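Tle cognate immunity protein 4 C-terminal domain-containing protein (Pseudomonas aeruginosa PAO1, PDB 4R1D) is the immunity protein that binds the lipase effector Tle4 of the H2 type VI secretion system and probably inhibits it, protecting the producing cell. Local coordinates at residues 21-26 with 167-172; 67-72 with 82-87; 136-141 with 149-154; 184-189 with 247-252; 209-214 with 227-232. All coordinates share one frame; numbering follows the deposited sequence.

Interaction 1. Residues 21-26 with 167-172; sequences DAVINA and GVTFPE
Asp21 lies against the ring of Pro171 in the loops beside an antiparallel pair of strands, just before strand 23-30 begins and beyond strand 162-169. The carboxylate and the ring slide past each other in opposite directions. Asp21 CB starts 4.1 Å from Pro171 CG. Its chi1 of 59° places CG between the backbone N and the carbonyl carbon, where it comes 4.0 Å from Pro171 CD. At the tip, OD2 rests 3.5 Å from Pro171 CG and also accepts a hydrogen bond from a water 2.6 Å away. That water in turn accepts from Glu172 N at 3.0 Å, so the carboxylate reaches the far backbone through one solvent molecule. Farther along, backbone bonds pair Val23 with Thr169 and Asn25 with Gly167 in both directions. Ile24 and Val168 share one face of the ladder, where Ala22 CB meets Val168 CG1 at 3.6 Å; on the other, Val23 CB sits 3.5 Å from Thr169 OG1. Phe178 of strand 176-183 and Leu18 of strand 14-18 pack on Val168, and Ala66 of the Tle4 chain packs on Asn25. The ladder joins a strand of the N-terminal family region to one of the C-terminal region. Asp21 OD2 and Glu172 OE2 lie 4.5 Å apart; the like charges would be expected to disfavour each other mildly, and the hydrogen bond from the water may partly offset this at OD2.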
# COMPACT_ATOMS: atom_id res chain seq x y z
N ASP B 21 -12.66 -30.77 -1.59
CA ASP B 21 -12.10 -30.12 -2.77
C ASP B 21 -11.68 -28.66 -2.52
O ASP B 21 -11.30 -27.95 -3.44
CB ASP B 21 -13.09 -30.19 -3.94
CG ASP B 21 -14.42 -29.53 -3.64
OD1 ASP B 21 -14.81 -29.50 -2.45
OD2 ASP B 21 -15.10 -29.06 -4.58
N ALA B 22 -11.74 -28.22 -1.27
CA ALA B 22 -11.35 -26.85 -0.92
C ALA B 22 -9.89 -26.61 -1.29
O ALA B 22 -9.04 -27.47 -1.06
CB ALA B 22 -11.56 -26.60 0.57
N VAL B 23 -9.62 -25.45 -1.89
CA VAL B 23 -8.27 -25.04 -2.24
C VAL B 23 -7.79 -24.07 -1.16
O VAL B 23 -8.37 -23.00 -1.00
CB VAL B 23 -8.24 -24.34 -3.60
CG1 VAL B 23 -6.81 -23.93 -3.96
CG2 VAL B 23 -8.84 -25.25 -4.68
N ILE B 24 -6.74 -24.45 -0.45
CA ILE B 24 -6.34 -23.80 0.80
C ILE B 24 -4.94 -23.18 0.70
O ILE B 24 -3.99 -23.83 0.26
CB ILE B 24 -6.33 -24.82 1.96
CG1 ILE B 24 -7.71 -25.47 2.11
CG2 ILE B 24 -5.89 -24.18 3.28
CD1 ILE B 24 -7.70 -26.76 2.93
N ASN B 25 -4.82 -21.92 1.10
CA ASN B 25 -3.53 -21.26 1.21
C ASN B 25 -3.40 -20.69 2.62
O ASN B 25 -4.27 -19.94 3.06
CB ASN B 25 -3.43 -20.13 0.18
CG ASN B 25 -3.19 -20.64 -1.22
OD1 ASN B 25 -2.05 -20.89 -1.59
ND2 ASN B 25 -4.26 -20.81 -1.99
N ALA B 26 -2.33 -21.05 3.31
CA ALA B 26 -2.16 -20.67 4.71
C ALA B 26 -0.85 -19.95 4.97
O ALA B 26 0.17 -20.21 4.31
CB ALA B 26 -2.26 -21.88 5.61
N GLY B 167 -6.81 -18.89 3.68
CA GLY B 167 -7.75 -18.49 2.64
C GLY B 167 -8.18 -19.71 1.85
O GLY B 167 -7.36 -20.58 1.56
N VAL B 168 -9.47 -19.78 1.52
CA VAL B 168 -10.04 -20.99 0.95
C VAL B 168 -10.95 -20.65 -0.21
O VAL B 168 -11.81 -19.77 -0.09
CB VAL B 168 -10.86 -21.75 2.01
CG1 VAL B 168 -11.29 -23.12 1.49
CG2 VAL B 168 -10.06 -21.90 3.29
N THR B 169 -10.79 -21.36 -1.32
CA THR B 169 -11.77 -21.27 -2.41
C THR B 169 -12.43 -22.61 -2.67
O THR B 169 -11.93 -23.67 -2.24
CB THR B 169 -11.17 -20.69 -3.72
OG1 THR B 169 -10.20 -21.58 -4.27
CG2 THR B 169 -10.52 -19.31 -3.45
N PHE B 170 -13.56 -22.56 -3.36
CA PHE B 170 -14.41 -23.73 -3.55
C PHE B 170 -14.73 -23.88 -5.03
O PHE B 170 -15.39 -23.02 -5.61
CB PHE B 170 -15.71 -23.55 -2.76
CG PHE B 170 -15.50 -23.15 -1.32
CD1 PHE B 170 -15.42 -24.10 -0.32
CD2 PHE B 170 -15.38 -21.81 -0.97
CE1 PHE B 170 -15.21 -23.74 1.00
CE2 PHE B 170 -15.17 -21.44 0.35
CZ PHE B 170 -15.09 -22.40 1.34
N PRO B 171 -14.23 -24.96 -5.65
CA PRO B 171 -14.46 -25.17 -7.09
C PRO B 171 -15.92 -24.96 -7.50
O PRO B 171 -16.18 -24.32 -8.52
CB PRO B 171 -14.06 -26.64 -7.28
CG PRO B 171 -12.96 -26.84 -6.28
CD PRO B 171 -13.31 -25.95 -5.08
N GLU B 172 -16.84 -25.46 -6.69
CA GLU B 172 -18.28 -25.37 -6.98
C GLU B 172 -18.86 -23.96 -6.82
O GLU B 172 -19.97 -23.69 -7.29
CB GLU B 172 -19.06 -26.33 -6.08
CG GLU B 172 -18.71 -27.80 -6.29
CD GLU B 172 -19.38 -28.70 -5.27
OE1 GLU B 172 -19.83 -28.19 -4.23
OE2 GLU B 172 -19.45 -29.93 -5.52
O HOH W 1 -16.50 -26.95 -4.10

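Interaction 2. Residues 67-72 with 82-87; sequences MFLRKI and LSWSSE
Between the non-hydrogen-bonded pair Phe68-Ser83 and the hydrogen-bonded pair Arg70-Leu82 the antiparallel register slips by one residue, a classic beta bulge in the hairpin of strands 68-73 and 79-84. Leu82 O serves both residues of the bulge, accepting from Leu69 N at 2.8 Å and from Arg70 N at 3.2 Å. Leu69, the extra residue, points toward the opposite strand, and its side chain crosses that of Trp84 at about a right angle. Met67 crosses the same tryptophan nearer its root: the chain, bent at chi2 and chi3, brings CE to 3.8 Å from Trp84 CB. Its SD approaches the five-membered ring obliquely, in a Met-aromatic contact. Within the bulge, Arg70 and Leu82 run side by side, pointing the same way, and Leu82 CD2 lies over one face of the guanidinium, 3.6 Å from Arg70 NE. A salt bridge to Glu119 holds that NE, while His61 and Tyr93 meet the Trp84 ring. Over one face of the indole, a CH-pi contact places Leu69 CD1 4.0 Å from the centroid of the Trp84 five-membered ring, only 2° off its normal.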
# COMPACT_ATOMS: atom_id res chain seq x y z
N MET B 67 27.69 -5.12 6.04
CA MET B 67 26.29 -5.33 6.35
C MET B 67 26.07 -6.62 7.12
O MET B 67 25.10 -6.74 7.87
CB MET B 67 25.42 -5.31 5.08
CG MET B 67 25.20 -3.92 4.51
SD MET B 67 24.21 -2.90 5.60
CE MET B 67 22.59 -3.67 5.42
N PHE B 68 26.98 -7.58 6.96
CA PHE B 68 26.86 -8.83 7.70
C PHE B 68 27.49 -8.70 9.09
O PHE B 68 28.64 -8.30 9.22
CB PHE B 68 27.51 -9.99 6.95
CG PHE B 68 27.28 -11.32 7.59
CD1 PHE B 68 26.03 -11.92 7.54
CD2 PHE B 68 28.31 -12.00 8.24
CE1 PHE B 68 25.80 -13.15 8.13
CE2 PHE B 68 28.08 -13.23 8.83
CZ PHE B 68 26.83 -13.81 8.77
N LEU B 69 26.72 -9.05 10.11
CA LEU B 69 27.21 -8.97 11.48
C LEU B 69 27.71 -10.32 12.00
O LEU B 69 28.86 -10.43 12.44
CB LEU B 69 26.14 -8.38 12.39
CG LEU B 69 25.80 -6.98 11.85
CD1 LEU B 69 24.52 -6.45 12.44
CD2 LEU B 69 26.96 -6.01 12.09
N ARG B 70 26.87 -11.35 11.95
CA ARG B 70 27.29 -12.66 12.44
C ARG B 70 26.32 -13.76 12.07
O ARG B 70 25.14 -13.52 11.82
CB ARG B 70 27.51 -12.65 13.96
CG ARG B 70 26.35 -12.07 14.78
CD ARG B 70 26.75 -11.88 16.25
NE ARG B 70 26.06 -10.74 16.85
CZ ARG B 70 26.43 -9.47 16.71
NH1 ARG B 70 27.50 -9.17 15.98
NH2 ARG B 70 25.75 -8.50 17.29
N LYS B 71 26.84 -14.98 12.03
CA LYS B 71 26.01 -16.16 11.95
C LYS B 71 25.89 -16.76 13.34
O LYS B 71 26.90 -17.01 14.00
CB LYS B 71 26.63 -17.17 10.99
CG LYS B 71 25.76 -18.39 10.73
CD LYS B 71 26.44 -19.31 9.74
CE LYS B 71 25.65 -20.59 9.55
NZ LYS B 71 26.38 -21.53 8.65
N ILE B 72 24.65 -16.95 13.79
CA ILE B 72 24.39 -17.43 15.14
C ILE B 72 23.91 -18.88 15.13
O ILE B 72 23.05 -19.25 14.33
CB ILE B 72 23.35 -16.53 15.86
CG1 ILE B 72 23.89 -15.10 15.97
CG2 ILE B 72 23.01 -17.08 17.23
CD1 ILE B 72 22.84 -14.07 16.36
N LEU B 82 22.57 -12.61 10.94
CA LEU B 82 22.28 -11.29 11.49
C LEU B 82 22.97 -10.23 10.66
O LEU B 82 24.20 -10.26 10.48
CB LEU B 82 22.76 -11.20 12.94
CG LEU B 82 22.30 -9.97 13.72
CD1 LEU B 82 20.84 -10.11 14.10
CD2 LEU B 82 23.15 -9.83 14.98
N SER B 83 22.17 -9.30 10.14
CA SER B 83 22.69 -8.21 9.32
C SER B 83 22.03 -6.92 9.79
O SER B 83 21.04 -6.97 10.50
CB SER B 83 22.40 -8.46 7.84
OG SER B 83 21.00 -8.54 7.59
N TRP B 84 22.58 -5.77 9.40
CA TRP B 84 21.88 -4.51 9.61
C TRP B 84 20.57 -4.52 8.81
O TRP B 84 20.52 -5.07 7.72
CB TRP B 84 22.75 -3.32 9.18
CG TRP B 84 23.80 -3.00 10.21
CD1 TRP B 84 25.15 -3.10 10.06
CD2 TRP B 84 23.58 -2.54 11.54
NE1 TRP B 84 25.79 -2.73 11.22
CE2 TRP B 84 24.84 -2.38 12.15
CE3 TRP B 84 22.43 -2.25 12.29
CZ2 TRP B 84 24.98 -1.94 13.46
CZ3 TRP B 84 22.58 -1.81 13.59
CH2 TRP B 84 23.84 -1.66 14.16
N SER B 85 19.52 -3.90 9.35
CA SER B 85 18.22 -3.93 8.68
C SER B 85 18.14 -3.03 7.45
O SER B 85 17.22 -3.15 6.64
CB SER B 85 17.09 -3.61 9.66
OG SER B 85 17.21 -2.29 10.13
N SER B 86 19.09 -2.11 7.32
CA SER B 86 19.25 -1.31 6.11
C SER B 86 20.64 -0.72 6.09
O SER B 86 21.38 -0.83 7.06
CB SER B 86 18.23 -0.17 6.03
OG SER B 86 18.71 0.96 6.76
N GLU B 87 20.99 -0.06 4.99
CA GLU B 87 22.32 0.51 4.87
C GLU B 87 22.52 1.78 5.68
O GLU B 87 23.61 2.35 5.68
CB GLU B 87 22.69 0.71 3.39
CG GLU B 87 22.77 -0.63 2.67
CD GLU B 87 23.20 -0.51 1.22
OE1 GLU B 87 23.34 0.64 0.72
OE2 GLU B 87 23.39 -1.56 0.58

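Interaction 3. Residues 136-141 with 149-154; sequences RAPKEI and IDHAYI
Three torsions carry Arg136 to the turn at Ile149 to Ala152: chi1 of 73° puts CG between the backbone N and the carbonyl carbon, 3.7 Å from Ala152 N, and chi2 of -176° with chi3 of 175° keeps the chain extended as far as NE. From there the guanidinium works along its edge. Arg136 NE donates to Ala152 O at 3.0 Å, and NH2 donates to Ile149 O at 2.9 Å; both oxygens lie near the guanidinium plane, although each is met from above its own carbonyl plane. Ala152 O is gripped twice, because Ile149 N reaches it from the opposite face. NH1 turns back to its own segment and bonds Glu140 O at 3.0 Å, so one flat group ties two turns together: the type I turn from Ala137 to Glu140 and the type II turn from Ile149 to Ala152. The backbone joins in, with Arg136 N donating to His151 O at 3.0 Å. Beyond the arginine, Pro138 CG comes 4.1 Å from His151 CE1, and a water accepts from His151 N while giving a weak bond to Pro138 O. Residues 149-154 turn between two strands of the small sheet 133-135, 146-149 and 152-155, and Cys10 of strand 7-11 packs on Arg136. Arg136 is buried, and its positive charge is met by three main-chain oxygens. Across the contact the nearest carboxylate atom, Asp150 OD1, stands 6.8 Å from NH2, so the buried charge is probably stabilised largely by carbonyl dipoles.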
# COMPACT_ATOMS: atom_id res chain seq x y z
N ARG B 136 4.90 -33.10 12.25
CA ARG B 136 3.64 -33.84 12.21
C ARG B 136 3.30 -34.12 10.74
O ARG B 136 3.77 -33.41 9.85
CB ARG B 136 2.49 -33.06 12.89
CG ARG B 136 1.98 -31.85 12.07
CD ARG B 136 0.91 -31.02 12.80
NE ARG B 136 0.59 -29.86 11.97
CZ ARG B 136 -0.45 -29.77 11.15
NH1 ARG B 136 -1.33 -30.75 11.07
NH2 ARG B 136 -0.62 -28.68 10.41
N ALA B 137 2.52 -35.16 10.49
CA ALA B 137 2.04 -35.44 9.14
C ALA B 137 1.08 -34.33 8.76
O ALA B 137 0.50 -33.69 9.63
CB ALA B 137 1.35 -36.81 9.09
N PRO B 138 0.91 -34.09 7.44
CA PRO B 138 0.14 -32.92 6.99
C PRO B 138 -1.24 -32.78 7.61
O PRO B 138 -1.68 -31.65 7.84
CB PRO B 138 0.03 -33.15 5.48
CG PRO B 138 1.27 -33.90 5.13
CD PRO B 138 1.54 -34.80 6.32
N LYS B 139 -1.92 -33.90 7.87
CA LYS B 139 -3.25 -33.85 8.48
C LYS B 139 -3.30 -34.44 9.89
O LYS B 139 -4.36 -34.66 10.46
CB LYS B 139 -4.29 -34.51 7.57
CG LYS B 139 -4.39 -33.88 6.18
CD LYS B 139 -5.50 -34.54 5.36
CE LYS B 139 -5.15 -34.62 3.88
NZ LYS B 139 -4.15 -35.69 3.59
N GLU B 140 -2.13 -34.68 10.48
CA GLU B 140 -2.08 -35.24 11.82
C GLU B 140 -2.49 -34.19 12.85
O GLU B 140 -1.98 -33.07 12.84
CB GLU B 140 -0.67 -35.75 12.12
CG GLU B 140 -0.55 -36.42 13.47
CD GLU B 140 0.87 -36.86 13.78
OE1 GLU B 140 1.81 -36.46 13.05
OE2 GLU B 140 1.04 -37.64 14.73
N ILE B 141 -3.40 -34.57 13.74
CA ILE B 141 -3.87 -33.68 14.80
C ILE B 141 -3.13 -33.97 16.11
O ILE B 141 -3.36 -35.00 16.73
CB ILE B 141 -5.38 -33.87 15.03
CG1 ILE B 141 -6.14 -33.65 13.72
CG2 ILE B 141 -5.88 -32.96 16.17
CD1 ILE B 141 -7.67 -33.84 13.83
N ILE B 149 1.62 -25.45 12.31
CA ILE B 149 1.95 -24.80 11.05
C ILE B 149 2.10 -25.91 10.00
O ILE B 149 1.79 -27.07 10.27
CB ILE B 149 3.24 -23.96 11.19
CG1 ILE B 149 4.44 -24.86 11.48
CG2 ILE B 149 3.07 -22.92 12.32
CD1 ILE B 149 5.77 -24.13 11.50
N ASP B 150 2.58 -25.57 8.80
CA ASP B 150 2.80 -26.58 7.77
C ASP B 150 3.75 -27.66 8.30
O ASP B 150 4.86 -27.35 8.70
CB ASP B 150 3.45 -25.98 6.53
CG ASP B 150 2.70 -24.79 6.00
OD1 ASP B 150 1.78 -24.98 5.18
OD2 ASP B 150 3.02 -23.67 6.42
N HIS B 151 3.30 -28.91 8.28
CA HIS B 151 4.17 -30.06 8.56
C HIS B 151 4.75 -30.10 9.97
O HIS B 151 5.63 -30.91 10.26
CB HIS B 151 5.32 -30.11 7.55
CG HIS B 151 4.87 -30.18 6.13
ND1 HIS B 151 4.41 -31.33 5.54
CD2 HIS B 151 4.82 -29.22 5.17
CE1 HIS B 151 4.09 -31.09 4.28
NE2 HIS B 151 4.33 -29.81 4.03
N ALA B 152 4.27 -29.25 10.86
CA ALA B 152 4.84 -29.22 12.19
C ALA B 152 3.95 -28.51 13.20
O ALA B 152 2.86 -28.04 12.86
CB ALA B 152 6.22 -28.57 12.16
N TYR B 153 4.41 -28.44 14.44
CA TYR B 153 3.79 -27.58 15.42
C TYR B 153 4.81 -27.10 16.43
O TYR B 153 5.79 -27.79 16.73
CB TYR B 153 2.62 -28.26 16.13
CG TYR B 153 3.00 -29.45 16.98
CD1 TYR B 153 3.20 -30.71 16.41
CD2 TYR B 153 3.12 -29.33 18.35
CE1 TYR B 153 3.53 -31.80 17.20
CE2 TYR B 153 3.45 -30.41 19.14
CZ TYR B 153 3.65 -31.64 18.56
OH TYR B 153 3.98 -32.71 19.38
N ILE B 154 4.59 -25.90 16.94
CA ILE B 154 5.47 -25.34 17.94
C ILE B 154 4.95 -25.80 19.28
O ILE B 154 3.89 -25.36 19.73
CB ILE B 154 5.50 -23.81 17.83
CG1 ILE B 154 5.92 -23.41 16.41
CG2 ILE B 154 6.44 -23.21 18.89
CD1 ILE B 154 5.74 -21.93 16.09
O HOH W 2 0.84 -29.59 7.16

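Interaction 4. Residues 184-189 with 247-252; sequences TGAELN and GKEESL
Two strand-connecting loops meet where Gly185 and Ala186 pass Gly247 to Glu249: the first leads from strand 176-183 to helix 191-205, the second links the antiparallel strands 236-245 and 256-263. No hydrogen bond runs directly between the segments; a single water takes that place. It accepts from Gly185 N at 2.7 Å and donates both to Lys248 O at 2.7 Å and to Ser251 O at 2.7 Å, satisfying three main-chain polar atoms at once. Gly185 and Gly247 both have positive phi, 97° and 102°, where a CB would press on the preceding carbonyl oxygen, so the backbone itself requires glycine. Away from the water, the methyl group of Ala186 passes alongside the second loop, its CB 4.3 Å from Glu249 CG. At the other end Thr184 CG2 lies 4.4 Å from Leu252 CD2, and Phe159 touches both of these side chains. The loops also face the bound effector. Glu187 accepts backbone N-H groups from Lys100 and Ala101 of the Tle4 chain, and Gly185 O accepts from Lys100 NZ of that chain, so the water-bridged loops border a polar part of the interface between inhibitor and lipase. Within its own loop Glu187 is steadied by Leu188 N, which donates to OE1 at 2.8 Å. The closest direct touch between the segments is apolar carbon on carbonyl oxygen, Ala186 CB resting 3.3 Å from Gly247 O.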
# COMPACT_ATOMS: atom_id res chain seq x y z
N THR B 184 -3.13 -13.20 18.53
CA THR B 184 -3.10 -12.98 19.98
C THR B 184 -3.43 -11.52 20.28
O THR B 184 -3.10 -10.62 19.50
CB THR B 184 -1.73 -13.34 20.62
OG1 THR B 184 -0.66 -12.80 19.82
CG2 THR B 184 -1.54 -14.86 20.76
N GLY B 185 -4.09 -11.28 21.41
CA GLY B 185 -4.47 -9.94 21.81
C GLY B 185 -5.90 -9.59 21.46
O GLY B 185 -6.41 -9.97 20.39
N ALA B 186 -6.56 -8.87 22.35
CA ALA B 186 -7.94 -8.46 22.10
C ALA B 186 -7.97 -7.40 21.02
O ALA B 186 -7.17 -6.47 21.04
CB ALA B 186 -8.58 -7.94 23.37
N GLU B 187 -8.88 -7.53 20.06
CA GLU B 187 -9.08 -6.45 19.11
C GLU B 187 -9.59 -5.23 19.89
O GLU B 187 -10.22 -5.36 20.94
CB GLU B 187 -10.06 -6.86 18.02
CG GLU B 187 -10.20 -5.86 16.89
CD GLU B 187 -8.87 -5.45 16.29
OE1 GLU B 187 -8.28 -4.47 16.80
OE2 GLU B 187 -8.41 -6.09 15.32
N LEU B 188 -9.30 -4.04 19.36
CA LEU B 188 -9.57 -2.79 20.06
C LEU B 188 -11.04 -2.40 20.10
O LEU B 188 -11.46 -1.59 20.94
CB LEU B 188 -8.74 -1.66 19.42
CG LEU B 188 -7.26 -1.61 19.79
CD1 LEU B 188 -6.55 -2.92 19.46
CD2 LEU B 188 -6.58 -0.45 19.08
N ASN B 189 -11.82 -2.93 19.16
CA ASN B 189 -13.26 -2.72 19.14
C ASN B 189 -13.96 -4.02 18.73
O ASN B 189 -13.29 -4.97 18.33
CB ASN B 189 -13.63 -1.56 18.20
CG ASN B 189 -13.09 -1.74 16.79
OD1 ASN B 189 -12.87 -2.86 16.34
ND2 ASN B 189 -12.88 -0.64 16.08
N GLY B 247 -11.51 -11.58 21.50
CA GLY B 247 -10.25 -12.04 22.05
C GLY B 247 -9.98 -11.53 23.45
O GLY B 247 -10.59 -10.55 23.89
N LYS B 248 -9.07 -12.19 24.15
CA LYS B 248 -8.64 -11.79 25.48
C LYS B 248 -7.14 -11.56 25.42
O LYS B 248 -6.45 -12.19 24.63
CB LYS B 248 -8.91 -12.90 26.50
CG LYS B 248 -10.34 -13.41 26.53
CD LYS B 248 -11.29 -12.40 27.16
CE LYS B 248 -12.65 -13.03 27.43
NZ LYS B 248 -13.65 -12.01 27.86
N GLU B 249 -6.64 -10.67 26.27
CA GLU B 249 -5.21 -10.36 26.28
C GLU B 249 -4.37 -11.53 26.80
O GLU B 249 -4.77 -12.24 27.72
CB GLU B 249 -4.95 -9.10 27.12
CG GLU B 249 -5.81 -7.93 26.67
CD GLU B 249 -5.26 -6.59 27.10
OE1 GLU B 249 -5.61 -5.58 26.44
OE2 GLU B 249 -4.49 -6.54 28.09
N GLU B 250 -3.20 -11.71 26.19
CA GLU B 250 -2.27 -12.76 26.62
C GLU B 250 -2.93 -14.13 26.75
O GLU B 250 -2.76 -14.82 27.75
CB GLU B 250 -1.59 -12.37 27.94
CG GLU B 250 -0.71 -11.14 27.83
CD GLU B 250 0.12 -10.90 29.08
OE1 GLU B 250 -0.23 -11.46 30.14
OE2 GLU B 250 1.13 -10.17 28.99
N SER B 251 -3.69 -14.52 25.74
CA SER B 251 -4.36 -15.81 25.75
C SER B 251 -4.15 -16.56 24.44
O SER B 251 -4.53 -16.08 23.37
CB SER B 251 -5.86 -15.63 26.02
OG SER B 251 -6.54 -16.86 25.90
N LEU B 252 -3.57 -17.76 24.53
CA LEU B 252 -3.29 -18.55 23.33
C LEU B 252 -4.56 -19.16 22.75
O LEU B 252 -4.69 -19.32 21.54
CB LEU B 252 -2.28 -19.67 23.63
CG LEU B 252 -0.89 -19.24 24.10
CD1 LEU B 252 -0.00 -20.44 24.43
CD2 LEU B 252 -0.23 -18.35 23.05
O HOH W 3 -4.73 -13.41 22.94

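Interaction 5. Residues 209-214 with 227-232; sequences METLRK and YLVAGS
Leu228 packs closely under the side chains of Leu212 and Arg213, in a layer covered by helix 281-292, whereas Thr211 is linked through a water and Glu210 and Lys214 are exposed. In the packed layer Leu228 CD2 lies over one face of the Arg213 guanidinium and 3.9 Å from Arg213 CB, the two chains running side by side. Leu212 CD1 reaches Ala230 CB at 3.9 Å, and Leu285 and Trp288 of the helix add to it; Asp289 there pairs with Arg213 NH2. On the opposite face, with Thr211 and Val229, Lys214 CG is anti to the backbone N (chi1 169°), and the extended chain beyond it lays CD over the Tyr227 ring, 3.6 Å from CZ, in a CH-pi contact. Asp196 binds both polar ends, Lys214 NZ and Tyr227 OH. Next to this contact Thr211 CG2 stays 3.9 Å from Tyr227 CE1, and a water links Thr211 OG1 with Tyr227 OH, 2.8 Å from each. Glu210 has Arg237 as salt-bridge partner. Leu228 O takes Leu212 N at 2.7 Å and, weakly, Arg213 N at 3.3 Å, so two residues face one: a classic beta bulge in the antiparallel hairpin of strands 209-214 and 225-233.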
# COMPACT_ATOMS: atom_id res chain seq x y z
N MET B 209 -28.88 -3.84 -1.66
CA MET B 209 -28.20 -4.39 -0.49
C MET B 209 -29.21 -4.87 0.54
O MET B 209 -30.26 -4.25 0.72
CB MET B 209 -27.29 -3.34 0.17
CG MET B 209 -25.95 -3.10 -0.54
SD MET B 209 -24.88 -4.55 -0.59
CE MET B 209 -25.41 -5.34 -2.07
N GLU B 210 -28.90 -5.96 1.23
CA GLU B 210 -29.71 -6.36 2.38
C GLU B 210 -28.88 -7.06 3.45
O GLU B 210 -27.84 -7.65 3.17
CB GLU B 210 -30.87 -7.26 1.94
CG GLU B 210 -30.48 -8.68 1.62
CD GLU B 210 -31.68 -9.50 1.15
OE1 GLU B 210 -31.77 -9.76 -0.06
OE2 GLU B 210 -32.52 -9.87 1.99
N THR B 211 -29.34 -6.96 4.69
CA THR B 211 -28.73 -7.70 5.77
C THR B 211 -29.44 -9.04 5.91
O THR B 211 -30.66 -9.07 6.10
CB THR B 211 -28.78 -6.93 7.09
OG1 THR B 211 -27.96 -5.75 6.98
CG2 THR B 211 -28.26 -7.78 8.24
N LEU B 212 -28.70 -10.13 5.80
CA LEU B 212 -29.30 -11.46 5.96
C LEU B 212 -29.39 -11.86 7.42
O LEU B 212 -30.29 -12.60 7.81
CB LEU B 212 -28.53 -12.52 5.18
CG LEU B 212 -28.42 -12.35 3.67
CD1 LEU B 212 -27.61 -13.49 3.04
CD2 LEU B 212 -29.80 -12.26 3.03
N ARG B 213 -28.45 -11.37 8.23
CA ARG B 213 -28.35 -11.79 9.61
C ARG B 213 -27.43 -10.87 10.39
O ARG B 213 -26.40 -10.41 9.87
CB ARG B 213 -27.79 -13.23 9.64
CG ARG B 213 -28.49 -14.16 10.60
CD ARG B 213 -27.63 -15.40 10.84
NE ARG B 213 -27.94 -16.51 9.93
CZ ARG B 213 -27.16 -17.58 9.80
NH1 ARG B 213 -26.02 -17.67 10.48
NH2 ARG B 213 -27.51 -18.56 8.97
N LYS B 214 -27.79 -10.60 11.63
CA LYS B 214 -26.93 -9.81 12.51
C LYS B 214 -27.19 -10.21 13.95
O LYS B 214 -28.31 -10.10 14.44
CB LYS B 214 -27.18 -8.31 12.33
CG LYS B 214 -26.51 -7.45 13.41
CD LYS B 214 -26.81 -5.97 13.24
CE LYS B 214 -26.10 -5.16 14.31
NZ LYS B 214 -26.54 -3.74 14.34
N TYR B 227 -22.25 -10.74 11.25
CA TYR B 227 -22.98 -9.74 10.50
C TYR B 227 -22.89 -10.24 9.07
O TYR B 227 -21.80 -10.42 8.55
CB TYR B 227 -22.28 -8.38 10.65
CG TYR B 227 -23.20 -7.18 10.55
CD1 TYR B 227 -24.22 -7.14 9.62
CD2 TYR B 227 -23.05 -6.10 11.41
CE1 TYR B 227 -25.06 -6.04 9.52
CE2 TYR B 227 -23.88 -5.00 11.32
CZ TYR B 227 -24.89 -4.97 10.38
OH TYR B 227 -25.73 -3.89 10.29
N LEU B 228 -24.04 -10.49 8.45
CA LEU B 228 -24.06 -11.14 7.14
C LEU B 228 -24.85 -10.29 6.16
O LEU B 228 -26.03 -10.02 6.39
CB LEU B 228 -24.74 -12.52 7.25
CG LEU B 228 -23.92 -13.77 7.59
CD1 LEU B 228 -23.01 -13.60 8.79
CD2 LEU B 228 -24.86 -14.96 7.80
N VAL B 229 -24.22 -9.86 5.07
CA VAL B 229 -24.93 -9.04 4.10
C VAL B 229 -24.81 -9.63 2.70
O VAL B 229 -23.91 -10.41 2.41
CB VAL B 229 -24.44 -7.57 4.12
CG1 VAL B 229 -24.47 -7.02 5.55
CG2 VAL B 229 -23.05 -7.46 3.53
N ALA B 230 -25.75 -9.27 1.84
CA ALA B 230 -25.71 -9.71 0.46
C ALA B 230 -26.32 -8.62 -0.40
O ALA B 230 -27.09 -7.79 0.09
CB ALA B 230 -26.46 -11.01 0.28
N GLY B 231 -25.97 -8.60 -1.68
CA GLY B 231 -26.61 -7.68 -2.59
C GLY B 231 -26.48 -7.99 -4.05
O GLY B 231 -25.59 -8.72 -4.48
N SER B 232 -27.37 -7.41 -4.84
CA SER B 232 -27.41 -7.68 -6.26
C SER B 232 -27.27 -6.41 -7.07
O SER B 232 -27.90 -5.40 -6.77
CB SER B 232 -28.72 -8.38 -6.62
OG SER B 232 -28.75 -9.69 -6.09
O HOH W 4 -28.33 -4.24 9.32

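In the fold
Interactions 2 and 5 are hairpins, each carrying a classic bulge, and their centres lie about 51 Å apart on opposite sides of the chain's centre. Interaction 1 joins the N-terminal and C-terminal family regions between them, 39 Å from interaction 2 and 23 Å from interaction 5, centre to centre. Interaction 3 comes close to interaction 1, with nearest atoms about 5 Å apart, and to interaction 4, at about 8 Å, without touching either. The functional surface of an immunity protein is probably that facing Tle4. Interaction 4 hydrogen-bonds to Tle4, interaction 2 packs on it and adds a weak hydrogen bond, interactions 1 and 5 pack against it, and interaction 3 makes no contact with it.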